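Local coordinates for capsular polysaccharide biosynthesis protein (Burkholderia pseudomallei, PDB 4BQN) that binds coenzyme A and is probably an acetyltransferase acting in the biosynthesis of the capsular polysaccharide, at residues 122-127 / 303-308; 128-133 / 286-291. The protein carries 1 engineered substitution. All blocks are in the same frame, centred on the assembly; numbering follows the deposited sequence.

Contact 1: 122-127 / 303-308; sequences DALIAG and RTALRR
Leu-124 and Leu-306 join two helices in a mainly helical part of the fold: helix 123-130, from the middle of the chain, packs on the last helix, 300-310. The short segments approach to 10.1 Å between axes and cross at -52°, and the two leucines fill the interface between them. These two side chains slide past each other in opposite directions. CD1 of Leu-124 lies 3.8 Å from CD1 of Leu-306 and reaches almost as close to its CB, so that a single methyl is set against the base and one branch of its partner. A chi1 of -168° turns CG of Leu-124 to the side of its own carbonyl carbon, and from there CD1 meets Leu-306. The second branch of Leu-306 goes elsewhere: CD2 comes to 3.8 Å from the carbonyl O of Gly-127, resting on helix backbone that carries no side chain. At the far edge CD2 of Leu-124 reaches CB of Ala-305 more loosely, at 4.3 Å. The touching residues are all buried, and van der Waals packing is what joins them. Asp-122 caps the N terminus of helix 123-130: its OD1 accepts from Ile-125 N at 3.0 Å, on the anti side and 27° out of the carboxylate plane, while OD2 is bonded to Tyr-242 and Thr-106. Helix 142-151 closes one flank, with Ile-145 on Leu-124 and Ser-148 on Ala-305, and Tyr-138 of helix 135-140 also touches Leu-124. Elsewhere on helix 123-130, Ile-125 packs on helix 269-281 and Ala-123 on helix 285-296.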
loop_
_atom_site.group_PDB
_atom_site.type_symbol
_atom_site.label_atom_id
_atom_site.label_comp_id
_atom_site.label_asym_id
_atom_site.label_seq_id
_atom_site.Cartn_x
_atom_site.Cartn_y
_atom_site.Cartn_z
ATOM N N ASP A 122 -14.712 3.394 -1.850
ATOM C CA ASP A 122 -14.626 4.842 -1.891
ATOM C C ASP A 122 -15.279 5.397 -0.627
ATOM O O ASP A 122 -16.502 5.366 -0.470
ATOM C CB ASP A 122 -15.239 5.395 -3.182
ATOM C CG ASP A 122 -14.920 6.855 -3.386
ATOM O OD1 ASP A 122 -15.309 7.664 -2.518
ATOM O OD2 ASP A 122 -14.233 7.179 -4.383
ATOM N N ALA A 123 -14.442 5.850 0.299
ATOM C CA ALA A 123 -14.896 6.397 1.562
ATOM C C ALA A 123 -15.669 7.697 1.413
ATOM O O ALA A 123 -16.514 7.996 2.255
ATOM C CB ALA A 123 -13.728 6.584 2.514
ATOM N N LEU A 124 -15.399 8.483 0.373
ATOM C CA LEU A 124 -16.205 9.689 0.195
ATOM C C LEU A 124 -17.643 9.306 -0.133
ATOM O O LEU A 124 -18.568 9.945 0.335
ATOM C CB LEU A 124 -15.606 10.613 -0.867
ATOM C CG LEU A 124 -16.246 12.008 -0.886
ATOM C CD1 LEU A 124 -16.050 12.750 0.432
ATOM C CD2 LEU A 124 -15.674 12.812 -2.035
ATOM N N ILE A 125 -17.822 8.256 -0.931
ATOM C CA ILE A 125 -19.164 7.705 -1.181
ATOM C C ILE A 125 -19.830 7.285 0.131
ATOM O O ILE A 125 -21.009 7.553 0.326
ATOM C CB ILE A 125 -19.126 6.594 -2.245
ATOM C CG1 ILE A 125 -18.898 7.260 -3.597
ATOM C CG2 ILE A 125 -20.418 5.772 -2.256
ATOM C CD1 ILE A 125 -18.823 6.328 -4.782
ATOM N N ALA A 126 -19.086 6.630 1.024
ATOM C CA ALA A 126 -19.650 6.313 2.342
ATOM C C ALA A 126 -20.198 7.563 3.049
ATOM O O ALA A 126 -21.304 7.542 3.587
ATOM C CB ALA A 126 -18.636 5.590 3.222
ATOM N N GLY A 127 -19.438 8.656 3.017
ATOM C CA GLY A 127 -19.912 9.918 3.592
ATOM C C GLY A 127 -21.158 10.458 2.914
ATOM O O GLY A 127 -22.070 10.951 3.573
ATOM N N ARG A 303 -14.023 15.567 4.453
ATOM C CA ARG A 303 -15.247 16.311 4.812
ATOM C C ARG A 303 -15.353 17.617 4.034
ATOM O O ARG A 303 -16.452 18.053 3.702
ATOM C CB ARG A 303 -15.379 16.586 6.311
ATOM C CG ARG A 303 -15.869 15.395 7.121
ATOM C CD ARG A 303 -16.210 15.780 8.554
ATOM N NE ARG A 303 -16.171 14.615 9.442
ATOM C CZ ARG A 303 -17.176 13.761 9.611
ATOM N NH1 ARG A 303 -18.321 13.927 8.944
ATOM N NH2 ARG A 303 -17.029 12.732 10.437
ATOM N N THR A 304 -14.210 18.240 3.739
ATOM C CA THR A 304 -14.207 19.469 2.958
ATOM C C THR A 304 -14.760 19.232 1.555
ATOM O O THR A 304 -15.582 20.022 1.077
ATOM C CB THR A 304 -12.798 20.073 2.891
ATOM O OG1 THR A 304 -12.437 20.518 4.198
ATOM C CG2 THR A 304 -12.742 21.257 1.933
ATOM N N ALA A 305 -14.327 18.155 0.895
ATOM C CA ALA A 305 -14.836 17.826 -0.437
ATOM C C ALA A 305 -16.342 17.543 -0.400
ATOM O O ALA A 305 -17.079 18.007 -1.272
ATOM C CB ALA A 305 -14.085 16.647 -1.030
ATOM N N LEU A 306 -16.793 16.803 0.618
ATOM C CA LEU A 306 -18.205 16.474 0.739
ATOM C C LEU A 306 -19.035 17.760 0.892
ATOM O O LEU A 306 -20.087 17.907 0.257
ATOM C CB LEU A 306 -18.432 15.528 1.918
ATOM C CG LEU A 306 -19.719 14.709 1.976
ATOM C CD1 LEU A 306 -19.760 13.688 0.845
ATOM C CD2 LEU A 306 -19.836 14.045 3.339
ATOM N N ARG A 307 -18.547 18.683 1.730
ATOM C CA ARG A 307 -19.231 19.950 1.986
ATOM C C ARG A 307 -19.254 20.831 0.734
ATOM O O ARG A 307 -20.303 21.361 0.348
ATOM C CB ARG A 307 -18.578 20.694 3.165
ATOM C CG ARG A 307 -19.060 22.126 3.348
ATOM C CD ARG A 307 -18.336 22.861 4.467
ATOM N NE ARG A 307 -16.891 22.978 4.250
ATOM C CZ ARG A 307 -16.304 23.825 3.405
ATOM N NH1 ARG A 307 -17.021 24.656 2.653
ATOM N NH2 ARG A 307 -14.983 23.834 3.307
ATOM N N ARG A 308 -18.094 20.998 0.105
ATOM C CA ARG A 308 -18.011 21.853 -1.072
ATOM C C ARG A 308 -18.884 21.361 -2.222
ATOM O O ARG A 308 -19.511 22.163 -2.908
ATOM C CB ARG A 308 -16.572 21.999 -1.544
ATOM C CG ARG A 308 -15.746 22.909 -0.657
ATOM C CD ARG A 308 -14.312 22.905 -1.100
ATOM N NE ARG A 308 -13.500 23.819 -0.316
ATOM C CZ ARG A 308 -12.177 23.768 -0.240
ATOM N NH1 ARG A 308 -11.496 22.802 -0.862
ATOM N NH2 ARG A 308 -11.536 24.670 0.490
#

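Contact 2: 128-133 / 286-291; sequences AVVMDV and ADVSAF
Val-130, in the last turn of helix 123-130, presses one methyl into the backbone of helix 285-296, and this is where the contact is tight. Its CG2 stands 3.5 Å from CA of Ser-289, shorter than usual for two carbons, and 3.6 Å from N of the same residue. With CG1 anti to the backbone N (chi1 172°), both branches of Val-130 come against Ser-289 from one side: CG2 is lodged against its backbone and CB, and CG1 lies 3.9 Å from OG. The packing slackens toward Val-288. Its CG1 is 4.1 Å from CG2 of Val-130, and Val-129 CG1 comes only to 4.5 Å from that same Val-288 methyl. Burial follows a different pattern, for Val-288 is buried while Val-129, Val-130 and Ser-289 remain partly exposed. Just beyond Val-130 lies the solvent side, at exposed Asp-132, whereas the Met-131 side chain reaches helix 300-310. The turn is a Schellman motif: Asp-132 takes positive phi (60°), and Val-133 N bonds back to Ala-128 O at 2.9 Å, with Asp-132 N returning to Val-129 O. In one of its two conformers Asp-132 forms a salt bridge to Lys-285. On the inner side, helix 269-281 backs both partners, Phe-277 meeting Val-129 and Phe-280 meeting Val-288, and Leu-113 from a loop also packs on Val-288.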
loop_
_atom_site.group_PDB
_atom_site.type_symbol
_atom_site.label_atom_id
_atom_site.label_comp_id
_atom_site.label_asym_id
_atom_site.label_seq_id
_atom_site.Cartn_x
_atom_site.Cartn_y
_atom_site.Cartn_z
ATOM N N ALA A 128 -21.199 10.350 1.591
ATOM C CA ALA A 128 -22.375 10.757 0.824
ATOM C C ALA A 128 -23.609 9.925 1.198
ATOM O O ALA A 128 -24.703 10.478 1.357
ATOM C CB ALA A 128 -22.083 10.666 -0.662
ATOM N N VAL A 129 -23.433 8.613 1.348
ATOM C CA VAL A 129 -24.527 7.726 1.771
ATOM C C VAL A 129 -25.078 8.167 3.132
ATOM O O VAL A 129 -26.295 8.262 3.326
ATOM C CB VAL A 129 -24.059 6.251 1.804
ATOM C CG1 VAL A 129 -25.058 5.350 2.528
ATOM C CG2 VAL A 129 -23.824 5.745 0.393
ATOM N N VAL A 130 -24.181 8.463 4.069
ATOM C CA VAL A 130 -24.593 8.937 5.392
ATOM C C VAL A 130 -25.379 10.251 5.304
ATOM O O VAL A 130 -26.348 10.431 6.044
ATOM C CB VAL A 130 -23.385 9.068 6.357
ATOM C CG1 VAL A 130 -23.782 9.750 7.657
ATOM C CG2 VAL A 130 -22.796 7.694 6.638
ATOM N N MET A 131 -24.968 11.138 4.392
ATOM C CA MET A 131 -25.529 12.474 4.149
ATOM C C MET A 131 -26.826 12.436 3.321
ATOM O O MET A 131 -27.390 13.493 2.989
ATOM C CB MET A 131 -24.465 13.286 3.383
ATOM C CG MET A 131 -24.558 14.806 3.458
ATOM S SD MET A 131 -23.235 15.614 2.520
ATOM C CE MET A 131 -23.655 17.340 2.763
ATOM N N ASP A 132 -27.244 11.228 2.931
ATOM C CA ASP A 132 -28.395 10.999 2.046
ATOM C C ASP A 132 -28.245 11.659 0.670
ATOM O O ASP A 132 -29.225 12.099 0.062
ATOM C CB ASP A 132 -29.730 11.370 2.724
ATOM C CG ASP A 132 -30.243 10.278 3.655
ATOM O OD1 ASP A 132 -29.937 9.083 3.427
ATOM O OD2 ASP A 132 -30.965 10.615 4.617
ATOM N N VAL A 133 -27.009 11.718 0.176
ATOM C CA VAL A 133 -26.756 12.185 -1.183
ATOM C C VAL A 133 -27.011 10.986 -2.082
ATOM O O VAL A 133 -26.428 9.921 -1.857
ATOM C CB VAL A 133 -25.312 12.718 -1.347
ATOM C CG1 VAL A 133 -24.980 12.953 -2.814
ATOM C CG2 VAL A 133 -25.150 14.014 -0.565
ATOM N N ALA A 286 -25.591 2.960 10.383
ATOM C CA ALA A 286 -24.771 3.316 11.538
ATOM C C ALA A 286 -23.329 2.848 11.360
ATOM O O ALA A 286 -22.386 3.533 11.778
ATOM C CB ALA A 286 -25.364 2.757 12.824
ATOM N N ASP A 287 -23.148 1.687 10.737
ATOM C CA ASP A 287 -21.797 1.140 10.549
ATOM C C ASP A 287 -21.074 1.869 9.428
ATOM O O ASP A 287 -19.863 2.110 9.521
ATOM C CB ASP A 287 -21.837 -0.357 10.231
ATOM C CG ASP A 287 -22.463 -1.177 11.335
ATOM O OD1 ASP A 287 -22.719 -0.640 12.438
ATOM O OD2 ASP A 287 -22.691 -2.378 11.091
ATOM N N VAL A 288 -21.806 2.241 8.385
ATOM C CA VAL A 288 -21.222 3.055 7.318
ATOM C C VAL A 288 -20.802 4.426 7.889
ATOM O O VAL A 288 -19.721 4.944 7.568
ATOM C CB VAL A 288 -22.185 3.197 6.125
ATOM C CG1 VAL A 288 -21.605 4.123 5.060
ATOM C CG2 VAL A 288 -22.457 1.830 5.510
ATOM N N SER A 289 -21.631 5.013 8.751
ATOM C CA SER A 289 -21.276 6.279 9.402
ATOM C C SER A 289 -20.032 6.153 10.305
ATOM O O SER A 289 -19.145 7.011 10.296
ATOM C CB SER A 289 -22.462 6.811 10.201
ATOM O OG SER A 289 -22.172 8.086 10.743
ATOM N N ALA A 290 -19.957 5.076 11.079
ATOM C CA ALA A 290 -18.779 4.854 11.918
ATOM C C ALA A 290 -17.516 4.740 11.064
ATOM O O ALA A 290 -16.460 5.271 11.408
ATOM C CB ALA A 290 -18.947 3.623 12.787
ATOM N N PHE A 291 -17.634 4.044 9.938
ATOM C CA PHE A 291 -16.518 3.899 9.003
ATOM C C PHE A 291 -16.095 5.266 8.459
ATOM O O PHE A 291 -14.905 5.629 8.486
ATOM C CB PHE A 291 -16.911 2.955 7.849
ATOM C CG PHE A 291 -15.951 2.971 6.693
ATOM C CD1 PHE A 291 -14.640 2.525 6.853
ATOM C CD2 PHE A 291 -16.355 3.398 5.434
ATOM C CE1 PHE A 291 -13.752 2.538 5.785
ATOM C CE2 PHE A 291 -15.469 3.408 4.362
ATOM C CZ PHE A 291 -14.170 2.974 4.537
#

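In the fold
From the N terminus the chain first builds the parallel sheet 33-35, 6-11, 62-65, 91-94, then enters helix 123-130, which serves both contacts. Some 150 residues later helix 285-296 returns to its C-terminal end and closes contact 2; helix 300-310, next in the chain, returns to its N-terminal and middle part, Leu-124 to Gly-127, and closes contact 1. The loop of contact 2 is therefore nested within that of contact 1. Their centres lie 10 Å apart, and the two meet directly: Leu-306 CD1 is 3.7 Å from Ala-128 N, and Ala-126 packs on Val-288 and Phe-291. Together they tie the last two helices of the chain to helix 123-130, in a region that also supplies Arg-294 to the coenzyme A site.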